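PDB 4TKT: AT-less polyketide synthase from Streptomyces platensis subsp. rosaceus, which is a ketosynthase domain that probably catalyses decarboxylative Claisen condensation, extending the polyketide chain during isomigrastatin assembly. Local coordinates for residues K86-M91 / E610-T615; G273-T278 / V436-Y441. One frame throughout, in Å; residues are numbered along the deposited sequence.

Contact 1: K86-M91 / E610-T615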
ATOM      1  N   LYS A  86      11.770 -22.110 -10.396  1.00 34.02           N
ATOM      2  CA  LYS A  86      13.155 -21.865 -10.778  1.00 35.16           C
ATOM      3  C   LYS A  86      13.361 -20.397 -11.131  1.00 36.19           C
ATOM      4  O   LYS A  86      14.388 -19.807 -10.796  1.00 45.46           O
ATOM      5  CB  LYS A  86      13.560 -22.755 -11.955  1.00 36.11           C
ATOM      6  N   ALA A  87      12.378 -19.808 -11.803  1.00 25.28           N
ATOM      7  CA  ALA A  87      12.464 -18.411 -12.212  1.00 24.40           C
ATOM      8  C   ALA A  87      12.336 -17.478 -11.016  1.00 36.89           C
ATOM      9  O   ALA A  87      12.916 -16.394 -11.002  1.00 45.75           O
ATOM     10  CB  ALA A  87      11.397 -18.092 -13.244  1.00 24.35           C
ATOM     11  N   ALA A  88      11.572 -17.907 -10.016  1.00 34.63           N
ATOM     12  CA  ALA A  88      11.355 -17.108  -8.814  1.00 30.94           C
ATOM     13  C   ALA A  88      12.653 -16.852  -8.053  1.00 31.41           C
ATOM     14  O   ALA A  88      12.836 -15.787  -7.467  1.00 34.98           O
ATOM     15  CB  ALA A  88      10.350 -17.791  -7.909  1.00 29.50           C
ATOM     16  N   SER A  89      13.551 -17.831  -8.069  1.00 33.51           N
ATOM     17  CA  SER A  89      14.789 -17.757  -7.303  1.00 27.11           C
ATOM     18  C   SER A  89      15.688 -16.602  -7.739  1.00 28.07           C
ATOM     19  O   SER A  89      16.362 -15.989  -6.913  1.00 36.40           O
ATOM     20  CB  SER A  89      15.554 -19.079  -7.410  1.00 32.40           C
ATOM     21  OG  SER A  89      14.844 -20.134  -6.780  1.00 40.06           O
ATOM     22  N   THR A  90      15.693 -16.302  -9.033  1.00 27.24           N
ATOM     23  CA  THR A  90      16.545 -15.244  -9.566  1.00 27.10           C
ATOM     24  C   THR A  90      15.755 -13.976  -9.857  1.00 28.62           C
ATOM     25  O   THR A  90      16.276 -13.026 -10.436  1.00 33.52           O
ATOM     26  CB  THR A  90      17.254 -15.688 -10.856  1.00 30.14           C
ATOM     27  OG1 THR A  90      16.280 -16.131 -11.808  1.00 37.02           O
ATOM     28  CG2 THR A  90      18.227 -16.820 -10.566  1.00 26.59           C
HETATM   29  N   MSE A  91      14.491 -13.973  -9.452  1.00 29.77           N
HETATM   30  CA  MSE A  91      13.608 -12.839  -9.678  1.00 26.37           C
HETATM   31  C   MSE A  91      13.704 -11.855  -8.521  1.00 31.24           C
HETATM   32  O   MSE A  91      13.635 -12.252  -7.358  1.00 30.22           O
HETATM   33  CB  MSE A  91      12.167 -13.321  -9.862  1.00 27.24           C
HETATM   34  CG  MSE A  91      11.141 -12.223 -10.040  1.00 27.34           C
HETATM   35 SE   MSE A  91       9.353 -12.977 -10.328  1.00 50.10          SE
HETATM   36  CE  MSE A  91       9.685 -13.888 -12.032  1.00 33.41           C
ATOM     37  N   GLU A 610       6.938 -20.012   0.935  1.00 31.39           N
ATOM     38  CA  GLU A 610       8.163 -20.744   0.632  1.00 34.31           C
ATOM     39  C   GLU A 610       9.266 -19.784   0.191  1.00 33.14           C
ATOM     40  O   GLU A 610       8.998 -18.781  -0.468  1.00 31.92           O
ATOM     41  CB  GLU A 610       7.892 -21.801  -0.439  1.00 50.40           C
ATOM     42  CG  GLU A 610       6.930 -21.335  -1.521  1.00 69.86           C
ATOM     43  CD  GLU A 610       6.125 -22.470  -2.127  1.00 79.46           C
ATOM     44  OE1 GLU A 610       5.919 -23.488  -1.433  1.00 86.79           O
ATOM     45  OE2 GLU A 610       5.697 -22.341  -3.295  1.00 77.60           O
ATOM     46  N   ARG A 611      10.503 -20.098   0.561  1.00 28.99           N
ATOM     47  CA  ARG A 611      11.626 -19.185   0.374  1.00 28.85           C
ATOM     48  C   ARG A 611      12.340 -19.371  -0.965  1.00 28.74           C
ATOM     49  O   ARG A 611      12.655 -20.491  -1.361  1.00 32.88           O
ATOM     50  CB  ARG A 611      12.626 -19.359   1.522  1.00 32.91           C
ATOM     51  CG  ARG A 611      12.042 -19.059   2.902  1.00 36.10           C
ATOM     52  CD  ARG A 611      12.892 -19.649   4.023  1.00 52.71           C
ATOM     53  NE  ARG A 611      14.256 -19.123   4.036  1.00 69.07           N
ATOM     54  CZ  ARG A 611      14.669 -18.130   4.818  1.00 80.16           C
ATOM     55  NH1 ARG A 611      13.822 -17.547   5.656  1.00 88.84           N
ATOM     56  NH2 ARG A 611      15.929 -17.718   4.763  1.00 78.23           N
ATOM     57  N   TYR A 612      12.599 -18.261  -1.652  1.00 28.33           N
ATOM     58  CA  TYR A 612      13.338 -18.282  -2.910  1.00 28.28           C
ATOM     59  C   TYR A 612      14.454 -17.242  -2.912  1.00 34.78           C
ATOM     60  O   TYR A 612      14.233 -16.080  -2.573  1.00 34.97           O
ATOM     61  CB  TYR A 612      12.397 -18.045  -4.091  1.00 32.79           C
ATOM     62  CG  TYR A 612      11.336 -19.105  -4.224  1.00 35.54           C
ATOM     63  CD1 TYR A 612      11.580 -20.271  -4.939  1.00 36.98           C
ATOM     64  CD2 TYR A 612      10.096 -18.951  -3.622  1.00 32.47           C
ATOM     65  CE1 TYR A 612      10.613 -21.251  -5.057  1.00 36.34           C
ATOM     66  CE2 TYR A 612       9.126 -19.922  -3.734  1.00 28.17           C
ATOM     67  CZ  TYR A 612       9.387 -21.070  -4.450  1.00 37.38           C
ATOM     68  OH  TYR A 612       8.420 -22.039  -4.562  1.00 36.35           O
ATOM     69  N   TRP A 613      15.650 -17.668  -3.297  1.00 31.92           N
ATOM     70  CA  TRP A 613      16.802 -16.778  -3.333  1.00 28.49           C
ATOM     71  C   TRP A 613      17.732 -17.187  -4.475  1.00 33.11           C
ATOM     72  O   TRP A 613      17.644 -18.303  -4.981  1.00 33.37           O
ATOM     73  CB  TRP A 613      17.531 -16.805  -1.988  1.00 28.92           C
ATOM     74  CG  TRP A 613      18.245 -15.528  -1.647  1.00 35.02           C
ATOM     75  CD1 TRP A 613      19.588 -15.359  -1.484  1.00 29.20           C
ATOM     76  CD2 TRP A 613      17.650 -14.242  -1.426  1.00 32.60           C
ATOM     77  NE1 TRP A 613      19.867 -14.051  -1.172  1.00 28.99           N
ATOM     78  CE2 TRP A 613      18.694 -13.344  -1.131  1.00 28.48           C
ATOM     79  CE3 TRP A 613      16.337 -13.764  -1.449  1.00 27.93           C
ATOM     80  CZ2 TRP A 613      18.466 -11.997  -0.863  1.00 28.81           C
ATOM     81  CZ3 TRP A 613      16.113 -12.426  -1.183  1.00 27.69           C
ATOM     82  CH2 TRP A 613      17.171 -11.559  -0.893  1.00 27.83           C
ATOM     83  N   TYR A 614      18.620 -16.286  -4.878  1.00 30.74           N
ATOM     84  CA  TYR A 614      19.455 -16.508  -6.059  1.00 28.88           C
ATOM     85  C   TYR A 614      20.443 -17.665  -5.883  1.00 33.76           C
ATOM     86  O   TYR A 614      20.995 -18.171  -6.858  1.00 30.03           O
ATOM     87  CB  TYR A 614      20.215 -15.226  -6.418  1.00 28.65           C
ATOM     88  CG  TYR A 614      21.439 -14.992  -5.565  1.00 33.72           C
ATOM     89  CD1 TYR A 614      21.324 -14.475  -4.281  1.00 28.97           C
ATOM     90  CD2 TYR A 614      22.710 -15.291  -6.041  1.00 29.55           C
ATOM     91  CE1 TYR A 614      22.440 -14.267  -3.494  1.00 36.15           C
ATOM     92  CE2 TYR A 614      23.829 -15.086  -5.265  1.00 35.88           C
ATOM     93  CZ  TYR A 614      23.691 -14.575  -3.992  1.00 37.82           C
ATOM     94  OH  TYR A 614      24.806 -14.369  -3.215  1.00 41.05           O
ATOM     95  N   THR A 615      20.667 -18.081  -4.642  1.00 36.44           N
ATOM     96  CA  THR A 615      21.628 -19.147  -4.373  1.00 37.96           C
ATOM     97  C   THR A 615      20.998 -20.531  -4.488  1.00 40.40           C
ATOM     98  O   THR A 615      21.687 -21.541  -4.372  1.00 38.92           O
ATOM     99  CB  THR A 615      22.256 -19.002  -2.976  1.00 31.31           C
ATOM    100  OG1 THR A 615      21.223 -18.818  -2.003  1.00 30.98           O
ATOM    101  CG2 THR A 615      23.183 -17.808  -2.937  1.00 31.20           C
TER

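Contact 2: G273-T278 / V436-Y441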
ATOM      1  N   GLY A 273     -10.824   7.346   0.227  1.00 53.49           N
ATOM      2  CA  GLY A 273     -10.442   8.741   0.160  1.00 40.79           C
ATOM      3  C   GLY A 273     -10.467   9.231  -1.272  1.00 47.20           C
ATOM      4  O   GLY A 273     -10.648   8.445  -2.203  1.00 47.29           O
ATOM      5  N   VAL A 274     -10.284  10.535  -1.452  1.00 44.79           N
ATOM      6  CA  VAL A 274     -10.303  11.127  -2.781  1.00 39.37           C
ATOM      7  C   VAL A 274      -9.089  12.017  -3.005  1.00 46.33           C
ATOM      8  O   VAL A 274      -8.819  12.921  -2.217  1.00 45.85           O
ATOM      9  CB  VAL A 274     -11.583  11.956  -3.010  1.00 47.07           C
ATOM     10  CG1 VAL A 274     -11.521  12.674  -4.352  1.00 48.88           C
ATOM     11  CG2 VAL A 274     -12.817  11.066  -2.930  1.00 41.48           C
ATOM     12  N   ILE A 275      -8.353  11.752  -4.079  1.00 46.23           N
ATOM     13  CA  ILE A 275      -7.233  12.601  -4.461  1.00 36.41           C
ATOM     14  C   ILE A 275      -7.756  13.828  -5.197  1.00 36.88           C
ATOM     15  O   ILE A 275      -8.346  13.712  -6.269  1.00 42.78           O
ATOM     16  CB  ILE A 275      -6.226  11.848  -5.345  1.00 39.32           C
ATOM     17  CG1 ILE A 275      -5.650  10.652  -4.585  1.00 40.52           C
ATOM     18  CG2 ILE A 275      -5.114  12.780  -5.800  1.00 34.24           C
ATOM     19  CD1 ILE A 275      -4.698   9.808  -5.400  1.00 33.38           C
ATOM     20  N   ARG A 276      -7.549  15.002  -4.610  1.00 37.43           N
ATOM     21  CA  ARG A 276      -8.064  16.242  -5.176  1.00 38.12           C
ATOM     22  C   ARG A 276      -7.085  16.856  -6.170  1.00 41.76           C
ATOM     23  O   ARG A 276      -7.493  17.461  -7.162  1.00 42.11           O
ATOM     24  CB  ARG A 276      -8.375  17.246  -4.065  1.00 39.36           C
ATOM     25  CG  ARG A 276      -9.549  16.865  -3.177  1.00 49.85           C
ATOM     26  CD  ARG A 276     -10.858  17.443  -3.694  1.00 55.86           C
ATOM     27  NE  ARG A 276     -10.832  18.904  -3.752  1.00 56.34           N
ATOM     28  CZ  ARG A 276     -11.920  19.670  -3.795  1.00 57.79           C
ATOM     29  NH1 ARG A 276     -13.127  19.121  -3.774  1.00 57.14           N
ATOM     30  NH2 ARG A 276     -11.801  20.989  -3.848  1.00 60.83           N
ATOM     31  N   GLY A 277      -5.793  16.698  -5.901  1.00 36.26           N
ATOM     32  CA  GLY A 277      -4.767  17.264  -6.755  1.00 37.62           C
ATOM     33  C   GLY A 277      -3.374  16.719  -6.499  1.00 41.71           C
ATOM     34  O   GLY A 277      -3.044  16.306  -5.386  1.00 41.26           O
ATOM     35  N   THR A 278      -2.558  16.705  -7.546  1.00 33.30           N
ATOM     36  CA  THR A 278      -1.162  16.303  -7.433  1.00 32.22           C
ATOM     37  C   THR A 278      -0.282  17.288  -8.184  1.00 35.61           C
ATOM     38  O   THR A 278      -0.746  17.983  -9.086  1.00 37.44           O
ATOM     39  CB  THR A 278      -0.920  14.889  -7.994  1.00 42.28           C
ATOM     40  OG1 THR A 278      -1.177  14.882  -9.403  1.00 42.56           O
ATOM     41  CG2 THR A 278      -1.819  13.872  -7.309  1.00 43.34           C
ATOM     42  N   VAL A 436       0.690  15.720  -2.815  1.00 35.65           N
ATOM     43  CA  VAL A 436      -0.619  15.166  -3.131  1.00 33.42           C
ATOM     44  C   VAL A 436      -1.654  15.662  -2.129  1.00 37.52           C
ATOM     45  O   VAL A 436      -1.390  15.711  -0.928  1.00 40.28           O
ATOM     46  CB  VAL A 436      -0.586  13.623  -3.137  1.00 33.01           C
ATOM     47  CG1 VAL A 436      -1.976  13.054  -3.335  1.00 33.63           C
ATOM     48  CG2 VAL A 436       0.344  13.124  -4.225  1.00 38.28           C
ATOM     49  N   VAL A 437      -2.825  16.043  -2.631  1.00 36.88           N
ATOM     50  CA  VAL A 437      -3.898  16.559  -1.789  1.00 36.58           C
ATOM     51  C   VAL A 437      -5.068  15.586  -1.724  1.00 40.54           C
ATOM     52  O   VAL A 437      -5.680  15.276  -2.745  1.00 38.67           O
ATOM     53  CB  VAL A 437      -4.411  17.913  -2.305  1.00 36.69           C
ATOM     54  CG1 VAL A 437      -5.510  18.441  -1.400  1.00 41.87           C
ATOM     55  CG2 VAL A 437      -3.268  18.905  -2.410  1.00 39.14           C
ATOM     56  N   VAL A 438      -5.380  15.106  -0.522  1.00 42.31           N
ATOM     57  CA  VAL A 438      -6.461  14.138  -0.358  1.00 41.70           C
ATOM     58  C   VAL A 438      -7.521  14.596   0.644  1.00 39.57           C
ATOM     59  O   VAL A 438      -7.235  15.319   1.598  1.00 41.05           O
ATOM     60  CB  VAL A 438      -5.926  12.753   0.089  1.00 41.86           C
ATOM     61  CG1 VAL A 438      -4.870  12.249  -0.878  1.00 39.14           C
ATOM     62  CG2 VAL A 438      -5.363  12.816   1.496  1.00 37.21           C
ATOM     63  N   GLU A 439      -8.754  14.173   0.399  1.00 39.06           N
ATOM     64  CA  GLU A 439      -9.847  14.364   1.340  1.00 44.54           C
ATOM     65  C   GLU A 439     -10.625  13.058   1.456  1.00 49.90           C
ATOM     66  O   GLU A 439     -10.631  12.258   0.520  1.00 57.55           O
ATOM     67  CB  GLU A 439     -10.767  15.499   0.890  1.00 49.28           C
ATOM     68  CG  GLU A 439     -11.448  15.245  -0.446  1.00 59.24           C
ATOM     69  CD  GLU A 439     -12.484  16.300  -0.791  1.00 70.68           C
ATOM     70  OE1 GLU A 439     -12.548  17.330  -0.087  1.00 75.55           O
ATOM     71  OE2 GLU A 439     -13.235  16.096  -1.769  1.00 72.69           O
ATOM     72  N   ASP A 440     -11.273  12.828   2.592  1.00 46.47           N
ATOM     73  CA  ASP A 440     -12.091  11.627   2.722  1.00 47.03           C
ATOM     74  C   ASP A 440     -13.418  11.814   1.994  1.00 45.86           C
ATOM     75  O   ASP A 440     -13.694  12.882   1.446  1.00 44.77           O
ATOM     76  CB  ASP A 440     -12.323  11.257   4.192  1.00 50.19           C
ATOM     77  CG  ASP A 440     -12.871  12.404   5.010  1.00 58.29           C
ATOM     78  OD1 ASP A 440     -13.161  13.475   4.435  1.00 65.92           O
ATOM     79  OD2 ASP A 440     -13.020  12.226   6.238  1.00 58.53           O
ATOM     80  N   TYR A 441     -14.235  10.768   1.989  1.00 47.42           N
ATOM     81  CA  TYR A 441     -15.469  10.772   1.219  1.00 51.78           C
ATOM     82  C   TYR A 441     -16.699  10.875   2.114  1.00 58.14           C
ATOM     83  O   TYR A 441     -16.728  10.324   3.216  1.00 57.58           O
ATOM     84  CB  TYR A 441     -15.543   9.510   0.355  1.00 50.61           C
ATOM     85  CG  TYR A 441     -16.835   9.350  -0.414  1.00 50.62           C
ATOM     86  CD1 TYR A 441     -17.133  10.177  -1.491  1.00 42.01           C
ATOM     87  CD2 TYR A 441     -17.749   8.359  -0.074  1.00 51.42           C
ATOM     88  CE1 TYR A 441     -18.314  10.029  -2.199  1.00 48.98           C
ATOM     89  CE2 TYR A 441     -18.930   8.204  -0.777  1.00 42.64           C
ATOM     90  CZ  TYR A 441     -19.208   9.040  -1.835  1.00 51.18           C
ATOM     91  OH  TYR A 441     -20.382   8.887  -2.535  1.00 57.96           O
TER

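Contact 1: K86-M91 / E610-T615
The short helix that carries A88 and S89 lies against the chain at 610-615, extended as far as W613 and turning at Y614; S89 and W613 come nearest, their CA atoms 4.6 Å apart, and no hydrogen bond joins the two backbones. Y612 carries much of the contact. With CG anti to its own carbonyl carbon (chi1 -62°), its ring lies beneath A88, whose CB stands over one face in a CH-pi contact, 4.2 Å from the ring centroid. A methyl group suits this place, being small enough to let a helix sit down on an aromatic face. S89 OG meets the same ring at its edge, in plane, 3.7 Å from Y612 CD1. A small hydroxyl is apt here, because it also bonds to D616 OD2, which accepts the backbone N-H of W613 as well. S89 O has Y614 CA 3.3 Å away in a CA-H...O contact, while it accepts a hydrogen bond from Y142 OH. Y612 OH makes a weak hydrogen bond to E610 OE2. F76 of strand 75-76 touches both A88 and Y612; Y614 touches Y142 and Y149 of helix 142-151, and its ring meets that of Y145, the planes about 10° apart, which ties the C-terminal segment to the ketosynthase surface.

Contact 2: G273-T278 / V436-Y441
V274 and E439 form one rung of an antiparallel strand pairing, buried near the middle of the large mixed sheet, where strand 273-282 runs between strands 9-17 and 432-439. V274 N gives a short 2.6 Å bond to E439 O, and E439 N answers with 2.9 Å to V274 O. Beyond I275 and V438, a non-hydrogen-bonded pair, the ladder slips by one residue. R276 N reaches V437 O at 2.7 Å, G277 N bonds the same oxygen only weakly, and the two residues facing V437 make a classic beta bulge. V437 N then returns to G277 O at 2.8 Å. R276 has a helix-like backbone (psi -34°), and G277, lacking a side chain, fits beside V437.

On one face beta-branched side chains, which favour extended backbones, fill the buried space: I275 and V436 pack on helix 188-202 and V438 on helix 366-380. I275 CG1 lies 4.1 Å from V438 CG1, its CG2 meets V436 CG1, and T278 CG2 lies beside V436 CG2. T278 OG1 bonds to H194. V437, on the other face, packs on helix 294-308. There too R276, bent at chi2 and chi3, crosses the extended E439 obliquely; its CD lies 3.3 Å from E439 OE2, while NH1 makes a long 3.6 Å salt bridge to that oxygen, the two flat groups turned 54° apart. An alanine in place of E439 would probably leave the R276 guanidinium without this carboxylate, and its CG and CD without the chain they lie against, so freer to turn, although NH2 keeps a weak bond to A308 O. Sheet strands with helices on both faces are characteristic of the thiolase fold of ketosynthases, whose five layers alternate helices and sheets.

How the contacts relate
Contact 1 and contact 2 hold the chain together at two different levels. Their centres are about 39 Å apart, their nearest atoms about 27 Å, and they lie on opposite sides of the chain's centre. Contact 2 is buried, its centre about 16 Å from the chain's centre, and joins two strands of the thiolase-type core; contact 1 is peripheral, about 24 Å out, where the C-terminal tail returns to the N-terminal half of the ketosynthase. Along the sequence, both segments of contact 2 fall within the span that 86-91 and 610-615 bring together. A buffer molecule, MES, sits about 3 Å from the W613 side chain, and a glycerol about 6 Å from that of D440; both probably come from the crystallisation liquor.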